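Local coordinates for protein cysteine desulfurase (Stenotrophomonas maltophilia, PDB 6WCI) that probably uses pyridoxal 5'-phosphate to remove sulfur from L-cysteine and pass it to a carrier, leaving L-alanine, at residues 287-290 with 291-295; 38-42 with 43-47; 170-174 with 175-179; 223-227 with 228-232. All coordinates share one frame; numbering follows the deposited sequence.

Interaction 1: 287-290 with 291-295; sequences NDAP and HKFEA
Phe293 takes the methyl group of Ala289 at its ring edge, CB standing 4.4 Å from CE2 and near the ring plane, while Lys292 CG rests over the centre of one face, 4.0 Å above the ring plane. At the His291 ring a water lies in plane, 2.8 Å from ND1, and donates to Asp288 O, while NE2 bonds to Glu91. The Asn287 amide, turned 61° to this ring, brings ND2, itself bonded to Glu274 O, to 4.1 Å from His291 CB. These groups surround a tight turn from Asp288 to Lys292 that contains the cis peptide before Pro290 and a short 3-10 segment at 291-292. It lies in the loop between strand 285-286 and helix 300-316, packed on helices 81-101 and 260-265 and on strand 108-111. Phe293 N donates to Pro290 O (2.9 Å), and Lys292 N to Asp288 O (2.9 Å), the oxygen that also takes the water. The Lys292 chain, extended from a CG anti to its N (chi1 -180°), passes Asn287 O with CB at 3.4 Å and delivers NZ to the carbonyls of Leu263 and Met266. Glu294 sends OE2 alongside Pro290 CB, and this oxygen pairs with Arg94 and accepts from Leu110 N.

Interaction 2: 38-42 with 43-47; sequences REVHG and KPLVY
Val40 and Lys43 form the hydrogen-bonded pair that closes a beta hairpin with a two-residue type I' turn, in which His41 and Gly42 both take positive phi. The two bonds of the pair differ in shape: Val40 N meets Lys43 O nearly head-on at 2.7 Å, whereas Lys43 N reaches Val40 O at 2.9 Å from well above the carbonyl plane. One step further from the turn, Glu39 and Pro44 are a non-hydrogen-bonded pair whose side chains diverge. The hairpin lies at the edge of the six-stranded sheet. Its apolar contact is carried by Leu45, which splits its two methyls: CD1 packs on Val40 CG2 at 3.7 Å, and CD2 touches Arg38 CG at 3.9 Å. Beyond CG the arginine chain bends at chi3 (-70°), folding back until NE and NH2 both hold Glu39 O, side-on and within the guanidinium plane, each at 3.0 Å. NH1 goes instead to Arg70 O of the second subunit, and Leu82 of that subunit packs on Arg38 and Leu45. Leu45 N makes a weak bond to Arg38 O, and a water bridges the same two atoms, accepting from the nitrogen and donating to the oxygen. The hairpin is thus paired by two bonds at its turn and water-assisted at its open end, while Arg38, oriented by the carbonyl of the next residue, Glu39, is set to join the dimer partner.

Interaction 3: 170-174 with 175-179; sequences GALDL and DALRA
Two torsions set up the start of helix 174-180: at Asp173, chi1 of -174° puts CG opposite the backbone N and swings the carboxylate forward to Ala176, and at Arg178 a bend at chi3 (-78°) folds the guanidinium back over Leu174. Asp173 is the N-cap residue. Its OD1 accepts from Ala176 N in a bond that is nearly straight but weak at 3.3 Å, and OD2 lies 3.7 Å from the methyl of Ala176. The main-chain Asp173 O accepts the first i to i+4 bond, from Leu177 N at 3.0 Å in the carbonyl plane. Arg178 N then bonds to Leu174 O at 3.0 Å, almost linearly, continuing that pattern. The same carbonyl oxygen also lies over the centre of one guanidinium face of Arg178, 3.7 Å above the plane, and NH2 comes to 3.7 Å from Leu174 CB. On the buried side, Leu172, just before the N-cap, meets Leu177 in a hydrophobic staple, CD2 to CD2 at 4.1 Å; the partly exposed Leu174 adds its own CD2 at 4.1 Å from Leu177 CD2. Leu172 and Leu177 also lean on Ile206 of helix 203-212 and on strand 135-139, so the staple seats the helix against the larger sheet. Asp175 makes a long salt bridge with Arg178. The carboxylates of Asp173 and Asp175 at the helix start would probably interact favourably with its dipole, whereas for the guanidinium, covered on one face by Leu174 O, the long bridge to Asp175 probably gives only weak guidance.

Interaction 4: 223-227 with 228-232; sequences QAVPH and RKVDV
Ala224 O is gripped by two backbone donors, His227 N at 3.0 Å and Arg228 N at 3.1 Å, the second arriving nearly along the C=O axis although its N-H is bent to 135°. This shared carbonyl closes a tight turn from 224 to 228, whose residues 224-226 have helical angles without the regular bonds. Two residues on, Val230 packs back on the turn: its CG2 meets Val225 CG1 at 3.9 Å and Ala224 CB at 4.0 Å, the two valines crossing at a slant. Tyr240 of strand 239-243 touches both Ala224 and Val230, which ties the turn to the large sheet. Arg228 CG, placed between its backbone N and carbonyl carbon (chi1 67°), passes Ala224 O at 3.4 Å. At the start of the turn Gln223 NE2 bonds to O3 of the pyridoxal phosphate carried by Lys246. With one buried oxygen satisfied twice and apolar methyls packed beside it, the turn keeps its polar side chains for partners elsewhere, the Arg228 guanidinium forming a salt bridge with Glu350 and His227 ND1 bonding to Glu325.

How the interactions relate
All four contacts are local turns or caps, far apart in the fold: centres are 22 to 44 Å from one another and none touch. Interaction 4 is the buried one, about 9 Å from the chain's centre and beside the cofactor, and relies on one shared carbonyl and small methyls. The others lie further out, each partly buried. Interactions 1, 3 and 4 all pack on the seven-stranded sheet, through strands 108-111, 135-139 and 239-243 respectively, and 1 and 4 share helix 81-101. Interaction 2 belongs to the six-stranded sheet and meets the second subunit; interaction 1, across the centre from it, uses a cis-proline turn with charged ends bonded to neighbouring helices and strand 108-111. Water bridges occur in interactions 1 and 2.

Interaction 1: 287-290 with 291-295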
# COMPACT_ATOMS: atom_id res chain seq x y z
N ASN B 287 13.36 15.03 -0.07
CA ASN B 287 12.33 15.91 -0.59
C ASN B 287 11.59 16.56 0.57
O ASN B 287 11.72 16.17 1.73
CB ASN B 287 11.31 15.14 -1.42
CG ASN B 287 11.62 15.18 -2.89
OD1 ASN B 287 12.26 16.11 -3.39
ND2 ASN B 287 11.16 14.16 -3.61
N ASP B 288 10.78 17.58 0.24
CA ASP B 288 9.83 18.17 1.16
C ASP B 288 8.54 17.36 1.20
O ASP B 288 8.30 16.49 0.35
CB ASP B 288 9.50 19.61 0.75
CG ASP B 288 10.65 20.55 0.95
OD1 ASP B 288 11.49 20.29 1.83
OD2 ASP B 288 10.72 21.56 0.22
N ALA B 289 7.69 17.67 2.17
CA ALA B 289 6.37 17.09 2.21
C ALA B 289 5.58 17.55 0.99
O ALA B 289 5.76 18.68 0.51
CB ALA B 289 5.64 17.52 3.50
N PRO B 290 4.66 16.72 0.48
CA PRO B 290 4.31 15.41 1.05
C PRO B 290 5.19 14.23 0.59
O PRO B 290 5.17 13.20 1.26
CB PRO B 290 2.87 15.21 0.57
CG PRO B 290 2.84 15.88 -0.78
CD PRO B 290 3.76 17.10 -0.62
N HIS B 291 5.91 14.38 -0.53
CA HIS B 291 6.67 13.25 -1.08
C HIS B 291 7.74 12.75 -0.12
O HIS B 291 8.13 11.58 -0.20
CB HIS B 291 7.30 13.65 -2.41
CG HIS B 291 6.30 13.88 -3.49
ND1 HIS B 291 5.86 15.13 -3.85
CD2 HIS B 291 5.61 13.00 -4.27
CE1 HIS B 291 4.97 15.03 -4.81
NE2 HIS B 291 4.80 13.75 -5.08
N LYS B 292 8.22 13.62 0.78
CA LYS B 292 9.06 13.25 1.90
C LYS B 292 8.58 11.98 2.60
O LYS B 292 9.40 11.20 3.10
CB LYS B 292 9.10 14.43 2.89
CG LYS B 292 9.94 14.24 4.14
CD LYS B 292 9.84 15.50 5.00
CE LYS B 292 10.59 15.36 6.31
NZ LYS B 292 10.50 16.62 7.08
N PHE B 293 7.26 11.77 2.65
CA PHE B 293 6.67 10.66 3.38
C PHE B 293 6.05 9.61 2.47
O PHE B 293 5.36 8.71 2.96
CB PHE B 293 5.63 11.18 4.40
CG PHE B 293 6.22 12.10 5.44
CD1 PHE B 293 7.02 11.60 6.46
CD2 PHE B 293 6.00 13.47 5.38
CE1 PHE B 293 7.58 12.46 7.43
CE2 PHE B 293 6.55 14.34 6.33
CZ PHE B 293 7.35 13.83 7.36
N GLU B 294 6.32 9.66 1.16
CA GLU B 294 5.82 8.70 0.17
C GLU B 294 7.02 8.06 -0.52
O GLU B 294 7.50 8.55 -1.55
CB GLU B 294 4.87 9.40 -0.84
CG GLU B 294 3.59 9.98 -0.21
CD GLU B 294 2.97 11.11 -1.03
OE1 GLU B 294 3.51 11.43 -2.11
OE2 GLU B 294 1.95 11.69 -0.58
N ALA B 295 7.50 6.95 0.03
CA ALA B 295 8.71 6.30 -0.47
C ALA B 295 8.35 5.24 -1.51
O ALA B 295 7.40 4.47 -1.31
CB ALA B 295 9.50 5.67 0.68
O HOH W 1 7.05 17.22 -2.42

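Interaction 2: 38-42 with 43-47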
# COMPACT_ATOMS: atom_id res chain seq x y z
N ARG B 38 -26.09 -8.41 -7.60
CA ARG B 38 -25.86 -9.85 -7.52
C ARG B 38 -26.75 -10.51 -6.47
O ARG B 38 -27.33 -9.86 -5.59
CB ARG B 38 -24.41 -10.16 -7.19
CG ARG B 38 -23.99 -9.75 -5.78
CD ARG B 38 -22.75 -10.51 -5.34
NE ARG B 38 -23.04 -11.92 -5.10
CZ ARG B 38 -22.12 -12.83 -4.78
NH1 ARG B 38 -20.84 -12.46 -4.68
NH2 ARG B 38 -22.48 -14.09 -4.55
N GLU B 39 -26.83 -11.83 -6.56
CA GLU B 39 -27.57 -12.65 -5.63
C GLU B 39 -26.62 -13.39 -4.69
O GLU B 39 -25.45 -13.63 -5.01
CB GLU B 39 -28.43 -13.68 -6.37
CG GLU B 39 -29.29 -13.07 -7.45
CD GLU B 39 -30.38 -14.02 -7.89
OE1 GLU B 39 -30.16 -14.80 -8.85
OE2 GLU B 39 -31.44 -13.99 -7.26
N VAL B 40 -27.15 -13.78 -3.54
CA VAL B 40 -26.42 -14.58 -2.56
C VAL B 40 -27.35 -15.70 -2.13
O VAL B 40 -28.45 -15.44 -1.63
CB VAL B 40 -25.97 -13.74 -1.36
CG1 VAL B 40 -25.33 -14.64 -0.32
CG2 VAL B 40 -24.99 -12.66 -1.79
N HIS B 41 -26.91 -16.94 -2.31
CA HIS B 41 -27.73 -18.11 -2.02
C HIS B 41 -29.09 -18.02 -2.71
O HIS B 41 -30.12 -18.42 -2.16
CB HIS B 41 -27.91 -18.30 -0.51
CG HIS B 41 -26.62 -18.48 0.23
ND1 HIS B 41 -26.09 -17.50 1.03
CD2 HIS B 41 -25.75 -19.52 0.26
CE1 HIS B 41 -24.94 -17.93 1.54
NE2 HIS B 41 -24.72 -19.15 1.09
N GLY B 42 -29.08 -17.48 -3.93
CA GLY B 42 -30.33 -17.37 -4.67
C GLY B 42 -31.29 -16.33 -4.15
O GLY B 42 -32.40 -16.23 -4.66
N LYS B 43 -30.90 -15.55 -3.16
CA LYS B 43 -31.67 -14.43 -2.66
C LYS B 43 -30.97 -13.13 -3.03
O LYS B 43 -29.77 -13.12 -3.30
CB LYS B 43 -31.82 -14.53 -1.14
CG LYS B 43 -32.66 -15.73 -0.71
CD LYS B 43 -32.53 -16.03 0.76
CE LYS B 43 -33.59 -17.00 1.23
NZ LYS B 43 -34.95 -16.37 1.23
N PRO B 44 -31.70 -12.02 -3.10
CA PRO B 44 -31.05 -10.73 -3.36
C PRO B 44 -30.03 -10.41 -2.27
O PRO B 44 -30.22 -10.76 -1.10
CB PRO B 44 -32.21 -9.73 -3.35
CG PRO B 44 -33.43 -10.57 -3.76
CD PRO B 44 -33.18 -11.93 -3.17
N LEU B 45 -28.94 -9.75 -2.66
CA LEU B 45 -27.94 -9.32 -1.69
C LEU B 45 -28.41 -8.07 -0.96
O LEU B 45 -28.85 -7.10 -1.59
CB LEU B 45 -26.60 -9.05 -2.37
CG LEU B 45 -25.58 -8.36 -1.47
CD1 LEU B 45 -25.21 -9.25 -0.31
CD2 LEU B 45 -24.32 -7.98 -2.29
N VAL B 46 -28.30 -8.08 0.36
CA VAL B 46 -28.56 -6.90 1.19
C VAL B 46 -27.27 -6.65 1.96
O VAL B 46 -27.00 -7.30 2.97
CB VAL B 46 -29.75 -7.09 2.14
CG1 VAL B 46 -29.92 -5.87 3.01
CG2 VAL B 46 -31.03 -7.37 1.35
N TYR B 47 -26.46 -5.70 1.47
CA TYR B 47 -25.12 -5.48 2.00
C TYR B 47 -25.18 -4.44 3.10
O TYR B 47 -25.18 -3.23 2.84
CB TYR B 47 -24.16 -5.06 0.89
CG TYR B 47 -22.73 -4.95 1.37
CD1 TYR B 47 -21.94 -6.09 1.51
CD2 TYR B 47 -22.17 -3.73 1.72
CE1 TYR B 47 -20.63 -6.00 1.96
CE2 TYR B 47 -20.85 -3.63 2.16
CZ TYR B 47 -20.09 -4.78 2.29
OH TYR B 47 -18.79 -4.71 2.75
O HOH W 2 -29.59 -8.56 -5.29

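Interaction 3: 170-174 with 175-179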
# COMPACT_ATOMS: atom_id res chain seq x y z
N GLY B 170 -22.70 5.63 24.78
CA GLY B 170 -21.71 5.62 23.72
C GLY B 170 -21.08 6.96 23.41
O GLY B 170 -20.30 7.05 22.45
N ALA B 171 -21.40 7.99 24.17
CA ALA B 171 -20.84 9.31 23.96
C ALA B 171 -19.56 9.46 24.77
O ALA B 171 -19.40 8.83 25.82
CB ALA B 171 -21.84 10.40 24.36
N LEU B 172 -18.66 10.30 24.28
CA LEU B 172 -17.41 10.57 24.97
C LEU B 172 -17.66 11.47 26.18
O LEU B 172 -18.21 12.57 26.04
CB LEU B 172 -16.43 11.22 23.98
CG LEU B 172 -14.95 11.42 24.32
CD1 LEU B 172 -14.21 10.09 24.41
CD2 LEU B 172 -14.33 12.32 23.27
N ASP B 173 -17.28 11.01 27.37
CA ASP B 173 -17.50 11.78 28.59
C ASP B 173 -16.59 13.00 28.63
O ASP B 173 -15.45 12.91 29.09
CB ASP B 173 -17.27 10.89 29.82
CG ASP B 173 -17.63 11.57 31.14
OD1 ASP B 173 -17.89 12.80 31.16
OD2 ASP B 173 -17.65 10.87 32.18
N LEU B 174 -17.09 14.15 28.18
CA LEU B 174 -16.26 15.35 28.07
C LEU B 174 -15.80 15.87 29.43
O LEU B 174 -14.70 16.42 29.53
CB LEU B 174 -17.00 16.45 27.31
CG LEU B 174 -17.46 16.07 25.90
CD1 LEU B 174 -18.11 17.26 25.20
CD2 LEU B 174 -16.29 15.52 25.10
N ASP B 175 -16.64 15.73 30.46
CA ASP B 175 -16.20 16.07 31.81
C ASP B 175 -14.92 15.32 32.17
O ASP B 175 -13.92 15.93 32.56
CB ASP B 175 -17.30 15.75 32.83
CG ASP B 175 -18.28 16.88 33.01
OD1 ASP B 175 -18.03 17.97 32.45
OD2 ASP B 175 -19.28 16.69 33.72
N ALA B 176 -14.94 14.00 32.02
CA ALA B 176 -13.76 13.21 32.34
C ALA B 176 -12.60 13.51 31.40
O ALA B 176 -11.43 13.40 31.80
CB ALA B 176 -14.10 11.72 32.32
N LEU B 177 -12.88 13.92 30.16
CA LEU B 177 -11.81 14.21 29.21
C LEU B 177 -11.02 15.45 29.64
O LEU B 177 -9.78 15.43 29.68
CB LEU B 177 -12.37 14.40 27.81
CG LEU B 177 -11.42 14.83 26.70
CD1 LEU B 177 -10.32 13.79 26.43
CD2 LEU B 177 -12.20 15.13 25.43
N ARG B 178 -11.72 16.54 29.96
CA ARG B 178 -11.04 17.72 30.48
C ARG B 178 -10.26 17.40 31.75
O ARG B 178 -9.11 17.84 31.91
CB ARG B 178 -12.05 18.84 30.76
CG ARG B 178 -12.42 19.65 29.54
CD ARG B 178 -13.39 20.76 29.90
NE ARG B 178 -14.75 20.27 30.05
CZ ARG B 178 -15.59 20.06 29.04
NH1 ARG B 178 -15.19 20.31 27.80
NH2 ARG B 178 -16.82 19.61 29.26
N ALA B 179 -10.85 16.62 32.65
CA ALA B 179 -10.14 16.24 33.86
C ALA B 179 -8.92 15.38 33.54
O ALA B 179 -7.93 15.41 34.28
CB ALA B 179 -11.08 15.50 34.82

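Interaction 4: 223-227 with 228-232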
# COMPACT_ATOMS: atom_id res chain seq x y z
N GLN B 223 -14.37 6.57 9.60
CA GLN B 223 -15.82 6.45 9.48
C GLN B 223 -16.51 7.80 9.36
O GLN B 223 -17.75 7.84 9.30
CB GLN B 223 -16.40 5.68 10.67
CG GLN B 223 -15.90 4.25 10.79
CD GLN B 223 -16.45 3.35 9.70
OE1 GLN B 223 -17.45 3.68 9.06
NE2 GLN B 223 -15.82 2.20 9.49
N ALA B 224 -15.76 8.89 9.30
CA ALA B 224 -16.34 10.22 9.11
C ALA B 224 -16.53 10.59 7.64
O ALA B 224 -17.65 10.87 7.20
CB ALA B 224 -15.47 11.27 9.80
N VAL B 225 -15.45 10.61 6.87
CA VAL B 225 -15.47 11.17 5.51
C VAL B 225 -16.36 10.41 4.53
O VAL B 225 -16.77 11.02 3.53
CB VAL B 225 -14.05 11.30 4.95
CG1 VAL B 225 -13.24 12.19 5.87
CG2 VAL B 225 -13.41 9.94 4.80
N PRO B 226 -16.71 9.13 4.71
CA PRO B 226 -17.69 8.53 3.80
C PRO B 226 -19.14 8.85 4.13
O PRO B 226 -20.01 8.60 3.29
CB PRO B 226 -17.43 7.03 3.90
CG PRO B 226 -16.74 6.83 5.18
CD PRO B 226 -16.10 8.10 5.59
N HIS B 227 -19.43 9.40 5.32
CA HIS B 227 -20.79 9.55 5.79
C HIS B 227 -21.22 10.99 6.05
O HIS B 227 -22.42 11.24 6.23
CB HIS B 227 -21.00 8.73 7.07
CG HIS B 227 -20.72 7.27 6.90
ND1 HIS B 227 -21.59 6.41 6.25
CD2 HIS B 227 -19.66 6.51 7.26
CE1 HIS B 227 -21.08 5.20 6.24
NE2 HIS B 227 -19.91 5.23 6.85
N ARG B 228 -20.29 11.94 6.07
CA ARG B 228 -20.62 13.33 6.32
C ARG B 228 -19.58 14.22 5.67
O ARG B 228 -18.47 13.78 5.35
CB ARG B 228 -20.70 13.63 7.81
CG ARG B 228 -19.34 13.52 8.48
CD ARG B 228 -19.48 13.36 9.98
NE ARG B 228 -19.95 14.58 10.62
CZ ARG B 228 -21.18 14.76 11.07
NH1 ARG B 228 -22.09 13.80 10.96
NH2 ARG B 228 -21.51 15.92 11.64
N LYS B 229 -19.94 15.49 5.48
CA LYS B 229 -18.98 16.46 5.00
C LYS B 229 -18.00 16.78 6.11
O LYS B 229 -18.41 17.14 7.22
CB LYS B 229 -19.65 17.74 4.51
CG LYS B 229 -18.62 18.70 3.93
CD LYS B 229 -19.21 19.80 3.07
CE LYS B 229 -18.11 20.61 2.39
NZ LYS B 229 -17.11 21.18 3.36
N VAL B 230 -16.72 16.63 5.83
CA VAL B 230 -15.67 16.98 6.77
C VAL B 230 -14.83 18.08 6.14
O VAL B 230 -14.23 17.88 5.07
CB VAL B 230 -14.81 15.78 7.19
CG1 VAL B 230 -13.82 16.20 8.26
CG2 VAL B 230 -15.69 14.65 7.70
N ASP B 231 -14.82 19.24 6.79
CA ASP B 231 -13.85 20.30 6.54
C ASP B 231 -12.71 20.05 7.52
O ASP B 231 -12.75 20.49 8.68
CB ASP B 231 -14.50 21.67 6.74
CG ASP B 231 -13.53 22.83 6.56
OD1 ASP B 231 -12.31 22.61 6.52
OD2 ASP B 231 -14.01 23.98 6.45
N VAL B 232 -11.68 19.33 7.07
CA VAL B 232 -10.61 18.92 7.98
C VAL B 232 -9.92 20.14 8.58
O VAL B 232 -9.56 20.15 9.76
CB VAL B 232 -9.61 17.99 7.27
CG1 VAL B 232 -8.41 17.74 8.16
CG2 VAL B 232 -10.26 16.67 6.89